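Local coordinates for nucleotidyltransferase-like protein (Exiguobacterium sibiricum, PDB 3C18) that probably belongs to the nucleotidyltransferase superfamily, combining a nucleotidyltransferase-like domain with a putative substrate-binding domain and a helix-turn-helix domain, its reaction not established, at residues Q203-H206 against L207-G211; L163-E167 against K168-P172. One frame throughout, in Å; residues are numbered along the deposited sequence. Where two conformers were deposited one is given.

Interaction 1: Q203-H206 against L207-G211; sequences QRIH and LALIG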
ATOM      1  N   GLN A 203       1.581  14.354  25.970  1.00 31.20           N
ATOM      2  CA  GLN A 203       2.800  15.122  25.886  1.00 32.42           C
ATOM      3  C   GLN A 203       3.777  14.474  24.920  1.00 31.92           C
ATOM      4  O   GLN A 203       4.376  15.161  24.089  1.00 29.23           O
ATOM      5  CB  GLN A 203       3.435  15.303  27.255  1.00 34.08           C
ATOM      6  CG  GLN A 203       4.607  16.239  27.223  1.00 44.72           C
ATOM      7  CD  GLN A 203       4.201  17.671  26.926  1.00 55.69           C
ATOM      8  OE1 GLN A 203       3.303  18.212  27.566  1.00 69.35           O
ATOM      9  NE2 GLN A 203       4.873  18.300  25.965  1.00 52.20           N
ATOM     10  N   ARG A 204       3.916  13.160  24.989  1.00 31.31           N
ATOM     11  CA  ARG A 204       4.940  12.511  24.132  1.00 28.79           C
ATOM     12  C   ARG A 204       4.545  12.660  22.651  1.00 30.86           C
ATOM     13  O   ARG A 204       5.385  12.883  21.786  1.00 30.34           O
ATOM     14  CB  ARG A 204       5.197  11.071  24.516  1.00 27.62           C
ATOM     15  CG  ARG A 204       4.042  10.172  24.182  1.00 34.82           C
ATOM     16  CD  ARG A 204       4.329   8.739  24.613  1.00 36.86           C
ATOM     17  NE  ARG A 204       4.506   8.639  26.046  1.00 33.97           N
ATOM     18  CZ  ARG A 204       4.846   7.528  26.653  1.00 38.00           C
ATOM     19  NH1 ARG A 204       5.061   6.437  25.942  1.00 42.45           N
ATOM     20  NH2 ARG A 204       4.986   7.508  27.963  1.00 42.07           N
ATOM     21  N   ILE A 205       3.256  12.574  22.381  1.00 26.56           N
ATOM     22  CA  ILE A 205       2.765  12.741  21.006  1.00 27.90           C
ATOM     23  C   ILE A 205       2.988  14.161  20.540  1.00 26.89           C
ATOM     24  O   ILE A 205       3.335  14.428  19.409  1.00 25.87           O
ATOM     25  CB  ILE A 205       1.219  12.411  20.872  1.00 25.63           C
ATOM     26  CG1 ILE A 205       0.926  10.950  21.195  1.00 28.38           C
ATOM     27  CG2 ILE A 205       0.709  12.738  19.492  1.00 28.04           C
ATOM     28  CD1 ILE A 205      -0.558  10.680  21.406  1.00 28.49           C
ATOM     29  N   HIS A 206       2.739  15.096  21.426  1.00 26.20           N
ATOM     30  CA  HIS A 206       2.850  16.516  21.093  1.00 28.35           C
ATOM     31  C   HIS A 206       4.310  16.866  20.780  1.00 28.81           C
ATOM     32  O   HIS A 206       4.622  17.618  19.855  1.00 25.93           O
ATOM     33  CB  HIS A 206       2.393  17.355  22.288  1.00 29.19           C
ATOM     34  CG  HIS A 206       2.628  18.821  22.124  1.00 34.14           C
ATOM     35  ND1 HIS A 206       1.913  19.592  21.223  1.00 41.38           N
ATOM     36  CD2 HIS A 206       3.473  19.661  22.763  1.00 37.52           C
ATOM     37  CE1 HIS A 206       2.323  20.841  21.306  1.00 46.30           C
ATOM     38  NE2 HIS A 206       3.273  20.908  22.228  1.00 40.31           N
ATOM     39  N   LEU A 207       5.199  16.332  21.609  1.00 28.06           N
ATOM     40  CA  LEU A 207       6.647  16.548  21.417  1.00 27.62           C
ATOM     41  C   LEU A 207       7.148  15.919  20.098  1.00 28.76           C
ATOM     42  O   LEU A 207       7.965  16.490  19.361  1.00 27.39           O
ATOM     43  CB  LEU A 207       7.406  15.956  22.586  1.00 29.49           C
ATOM     44  CG  LEU A 207       7.348  16.740  23.887  1.00 35.98           C
ATOM     45  CD1 LEU A 207       8.321  16.078  24.854  1.00 39.59           C
ATOM     46  CD2 LEU A 207       7.705  18.206  23.664  1.00 34.53           C
ATOM     47  N   ALA A 208       6.592  14.757  19.777  1.00 28.53           N
ATOM     48  CA  ALA A 208       6.928  14.077  18.524  1.00 25.68           C
ATOM     49  C   ALA A 208       6.403  14.872  17.360  1.00 27.06           C
ATOM     50  O   ALA A 208       7.050  14.958  16.328  1.00 25.13           O
ATOM     51  CB  ALA A 208       6.396  12.643  18.505  1.00 26.90           C
ATOM     52  N   LEU A 209       5.249  15.512  17.508  1.00 25.92           N
ATOM     53  CA  LEU A 209       4.718  16.297  16.377  1.00 27.40           C
ATOM     54  C   LEU A 209       5.611  17.534  16.152  1.00 29.86           C
ATOM     55  O   LEU A 209       5.851  17.987  15.023  1.00 30.48           O
ATOM     56  CB  LEU A 209       3.243  16.724  16.590  1.00 28.42           C
ATOM     57  CG  LEU A 209       2.167  15.634  16.475  1.00 23.76           C
ATOM     58  CD1 LEU A 209       0.822  16.001  17.148  1.00 24.47           C
ATOM     59  CD2 LEU A 209       2.020  15.272  14.973  1.00 15.20           C
ATOM     60  N   ILE A 210       6.084  18.112  17.240  1.00 31.16           N
ATOM     61  CA  ILE A 210       6.943  19.310  17.150  1.00 32.20           C
ATOM     62  C   ILE A 210       8.177  18.957  16.329  1.00 33.37           C
ATOM     63  O   ILE A 210       8.497  19.611  15.346  1.00 32.73           O
ATOM     64  CB  ILE A 210       7.416  19.794  18.521  1.00 35.66           C
ATOM     65  CG1 ILE A 210       6.233  20.356  19.317  1.00 36.04           C
ATOM     66  CG2 ILE A 210       8.500  20.845  18.383  1.00 35.19           C
ATOM     67  CD1 ILE A 210       5.304  21.110  18.477  1.00 34.64           C
ATOM     68  N   GLY A 211       8.814  17.872  16.741  1.00 32.13           N
ATOM     69  CA  GLY A 211      10.043  17.388  16.108  1.00 31.92           C
ATOM     70  C   GLY A 211       9.828  17.019  14.681  1.00 31.61           C
ATOM     71  O   GLY A 211      10.628  17.333  13.814  1.00 35.61           O
TER
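Gln203 to His206 and Leu207 to Gly211 are consecutive turns of helix 201-218, joined by four backbone i to i+4 hydrogen bonds, from Leu207 N to Gln203 O (2.9 Å) through Ile210 N to His206 O (3.0 Å). The side chains pair at the same spacing. Gln203 meets Leu207 on the outer side. Its CG lies anti to the backbone N (chi1 -173°) and the chain then bends, which brings NE2 to 3.6 Å from Leu207 CG. His206 and Ile210 form the next pair. Ile210 CG1 lies over one face of the imidazole, offset toward the rim, and CD1 reaches 4.1 Å from His206 CE1. Ile205 and Leu209 lie side by side and point the same way, with Ile205 CG2 4.0 Å from Leu209 CD1. Both are buried against Phe141 of helix 116-142, and they also pack on helix 146-167. Arg204 turns away. Its NH2 is hydrogen-bonded to the backbone O of Glu199, and it packs on Leu196 of the second subunit. The chemistry is divided around the helix. Polar groups laid against aliphatic ones make its outer side, while mainly apolar side chains (Ile205, Ala208, Leu209) pack on the neighbouring helices.

Interaction 2: L163-E167 against K168-P172; sequences LSVLE and KGAHP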
ATOM      1  N   LEU A 163      13.311   7.968   4.588  1.00 26.54           N
ATOM      2  CA  LEU A 163      13.719   9.149   3.802  1.00 25.94           C
ATOM      3  C   LEU A 163      15.123   9.553   4.140  1.00 27.69           C
ATOM      4  O   LEU A 163      15.963   9.831   3.258  1.00 29.96           O
ATOM      5  CB  LEU A 163      12.752  10.308   4.037  1.00 26.45           C
ATOM      6  CG  LEU A 163      13.082  11.636   3.377  1.00 26.40           C
ATOM      7  CD1 LEU A 163      13.237  11.538   1.875  1.00 23.99           C
ATOM      8  CD2 LEU A 163      11.992  12.598   3.740  1.00 29.48           C
ATOM      9  N   SER A 164      15.415   9.533   5.425  1.00 26.56           N
ATOM     10  CA  SER A 164      16.739   9.922   5.907  0.50 27.34           C
ATOM     11  C   SER A 164      17.817   8.991   5.371  1.00 26.80           C
ATOM     12  O   SER A 164      18.922   9.411   5.057  1.00 28.71           O
ATOM     13  CB  SER A 164      16.749   9.979   7.428  0.50 27.53           C
ATOM     14  OG  SER A 164      15.755  10.891   7.860  0.50 32.69           O
ATOM     15  N   VAL A 165      17.456   7.727   5.220  1.00 29.03           N
ATOM     16  CA  VAL A 165      18.361   6.713   4.683  1.00 29.43           C
ATOM     17  C   VAL A 165      18.579   6.969   3.183  1.00 31.53           C
ATOM     18  O   VAL A 165      19.709   6.985   2.696  1.00 33.44           O
ATOM     19  CB  VAL A 165      17.860   5.281   4.925  1.00 28.28           C
ATOM     20  CG1 VAL A 165      18.707   4.266   4.173  1.00 27.56           C
ATOM     21  CG2 VAL A 165      17.877   4.992   6.418  1.00 22.82           C
ATOM     22  N   LEU A 166      17.487   7.175   2.460  1.00 28.27           N
ATOM     23  CA  LEU A 166      17.578   7.509   1.027  1.00 27.16           C
ATOM     24  C   LEU A 166      18.449   8.747   0.822  1.00 27.94           C
ATOM     25  O   LEU A 166      19.251   8.829  -0.089  1.00 29.17           O
ATOM     26  CB  LEU A 166      16.165   7.767   0.458  1.00 29.39           C
ATOM     27  CG  LEU A 166      15.294   6.522   0.208  1.00 27.83           C
ATOM     28  CD1 LEU A 166      13.796   6.913   0.143  1.00 20.19           C
ATOM     29  CD2 LEU A 166      15.727   5.776  -1.066  1.00 29.87           C
ATOM     30  N   GLU A 167      18.324   9.707   1.721  1.00 30.18           N
ATOM     31  CA  GLU A 167      19.032  10.978   1.555  1.00 30.25           C
ATOM     32  C   GLU A 167      20.516  10.747   1.512  1.00 32.08           C
ATOM     33  O   GLU A 167      21.233  11.495   0.902  1.00 30.23           O
ATOM     34  CB  GLU A 167      18.715  11.980   2.670  1.00 32.72           C
ATOM     35  CG  GLU A 167      17.386  12.666   2.540  1.00 32.75           C
ATOM     36  CD  GLU A 167      17.098  13.615   3.682  1.00 38.56           C
ATOM     37  OE1 GLU A 167      17.425  13.264   4.837  1.00 35.93           O
ATOM     38  OE2 GLU A 167      16.490  14.691   3.443  1.00 33.81           O
ATOM     39  N   LYS A 168      20.958   9.697   2.180  1.00 35.13           N
ATOM     40  CA  LYS A 168      22.392   9.429   2.351  1.00 36.48           C
ATOM     41  C   LYS A 168      22.832   8.480   1.264  1.00 36.96           C
ATOM     42  O   LYS A 168      23.964   8.044   1.228  1.00 40.46           O
ATOM     43  CB  LYS A 168      22.687   8.834   3.734  1.00 37.65           C
ATOM     44  CG  LYS A 168      22.511   9.815   4.886  1.00 45.06           C
ATOM     45  CD  LYS A 168      23.537  10.931   4.865  1.00 53.73           C
ATOM     46  CE  LYS A 168      24.879  10.519   5.524  1.00 62.77           C
ATOM     47  NZ  LYS A 168      24.923  10.517   7.050  1.00 58.72           N
ATOM     48  N   GLY A 169      21.893   8.125   0.402  1.00 35.91           N
ATOM     49  CA  GLY A 169      22.185   7.371  -0.814  1.00 35.69           C
ATOM     50  C   GLY A 169      22.052   5.875  -0.733  1.00 35.82           C
ATOM     51  O   GLY A 169      22.492   5.156  -1.624  1.00 39.23           O
ATOM     52  N   ALA A 170      21.408   5.400   0.323  1.00 37.30           N
ATOM     53  CA  ALA A 170      21.187   3.961   0.497  1.00 35.74           C
ATOM     54  C   ALA A 170      19.741   3.544   0.369  1.00 35.10           C
ATOM     55  O   ALA A 170      18.808   4.313   0.591  1.00 33.58           O
ATOM     56  CB  ALA A 170      21.748   3.520   1.849  1.00 37.57           C
ATOM     57  N   HIS A 171      19.557   2.293  -0.006  1.00 37.29           N
ATOM     58  CA  HIS A 171      18.228   1.720  -0.048  1.00 37.54           C
ATOM     59  C   HIS A 171      17.791   1.400   1.372  1.00 37.28           C
ATOM     60  O   HIS A 171      18.525   0.781   2.133  1.00 34.42           O
ATOM     61  CB  HIS A 171      18.200   0.421  -0.824  1.00 39.51           C
ATOM     62  CG  HIS A 171      18.484   0.576  -2.275  1.00 39.46           C
ATOM     63  ND1 HIS A 171      17.498   0.877  -3.188  1.00 40.58           N
ATOM     64  CD2 HIS A 171      19.635   0.439  -2.978  1.00 36.42           C
ATOM     65  CE1 HIS A 171      18.027   0.907  -4.400  1.00 43.53           C
ATOM     66  NE2 HIS A 171      19.321   0.638  -4.301  1.00 41.87           N
ATOM     67  N   PRO A 172      16.583   1.831   1.737  1.00 38.77           N
ATOM     68  CA  PRO A 172      16.118   1.455   3.051  1.00 40.15           C
ATOM     69  C   PRO A 172      15.864  -0.040   3.122  1.00 43.80           C
ATOM     70  O   PRO A 172      15.386  -0.659   2.147  1.00 42.24           O
ATOM     71  CB  PRO A 172      14.817   2.229   3.168  1.00 38.72           C
ATOM     72  CG  PRO A 172      15.027   3.410   2.336  1.00 38.06           C
ATOM     73  CD  PRO A 172      15.786   2.920   1.165  1.00 39.38           C
TER
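A Schellman motif turns the chain back at the end of helix 146-167, so that Val165 and Leu166 meet Ala170 and Pro172. Backbone bonds come first. The motif's two bonds run from Gly169 N to Leu166 O (2.8 Å) and, weakly, from Ala170 N to Val165 O (3.3 Å). Val165 O also accepts Lys168 N at 3.0 Å. Lys168 N and Gly169 N each sit above the plane of the carbonyl they bond. Gly169 has positive phi (94°), where a CB would press on the carbonyl oxygen before it. The apolar contacts follow. Val165 CG1 is anti to the backbone N (chi1 171°), on the carbonyl side, and there it meets Ala170 CB at 3.9 Å and the ring of Pro172. The Leu166 and Pro172 side chains cross at about a right angle. Leu166 CD2 comes to 3.6 Å from Pro172 CD. Outside partners include helix 176-183, which packs on Val165, and Arg119 NH1, hydrogen-bonded to Leu166 O. Glu167 leads elsewhere, to a salt bridge with Lys219 and a hydrogen bond with Ser222. The returning loop adds a CA-H...O contact: Leu166 CA lies 3.5 Å from Ala170 O, with an angle of 148° at the hydrogen.

Following the chain from the N terminus, interaction 2 comes first, at the C-terminal end of helix 146-167. It turns the chain into the loop that leads to helix 176-183. Helix 185-195 follows, and interaction 1 then lies near the start of helix 201-218. The two contacts are in series and neither nest nor cross. Each is local, so neither closes a long loop. The centres of interactions 1 and 2 are about 24 Å apart, and the nearest atoms of interactions 1 and 2 about 10 Å apart. Both lie in the YgxA-like substrate binding domain. Helix 146-167 relates them: residues near its beginning pack on 203-211, and its end forms 163-167. Helix 116-142 also touches both sites.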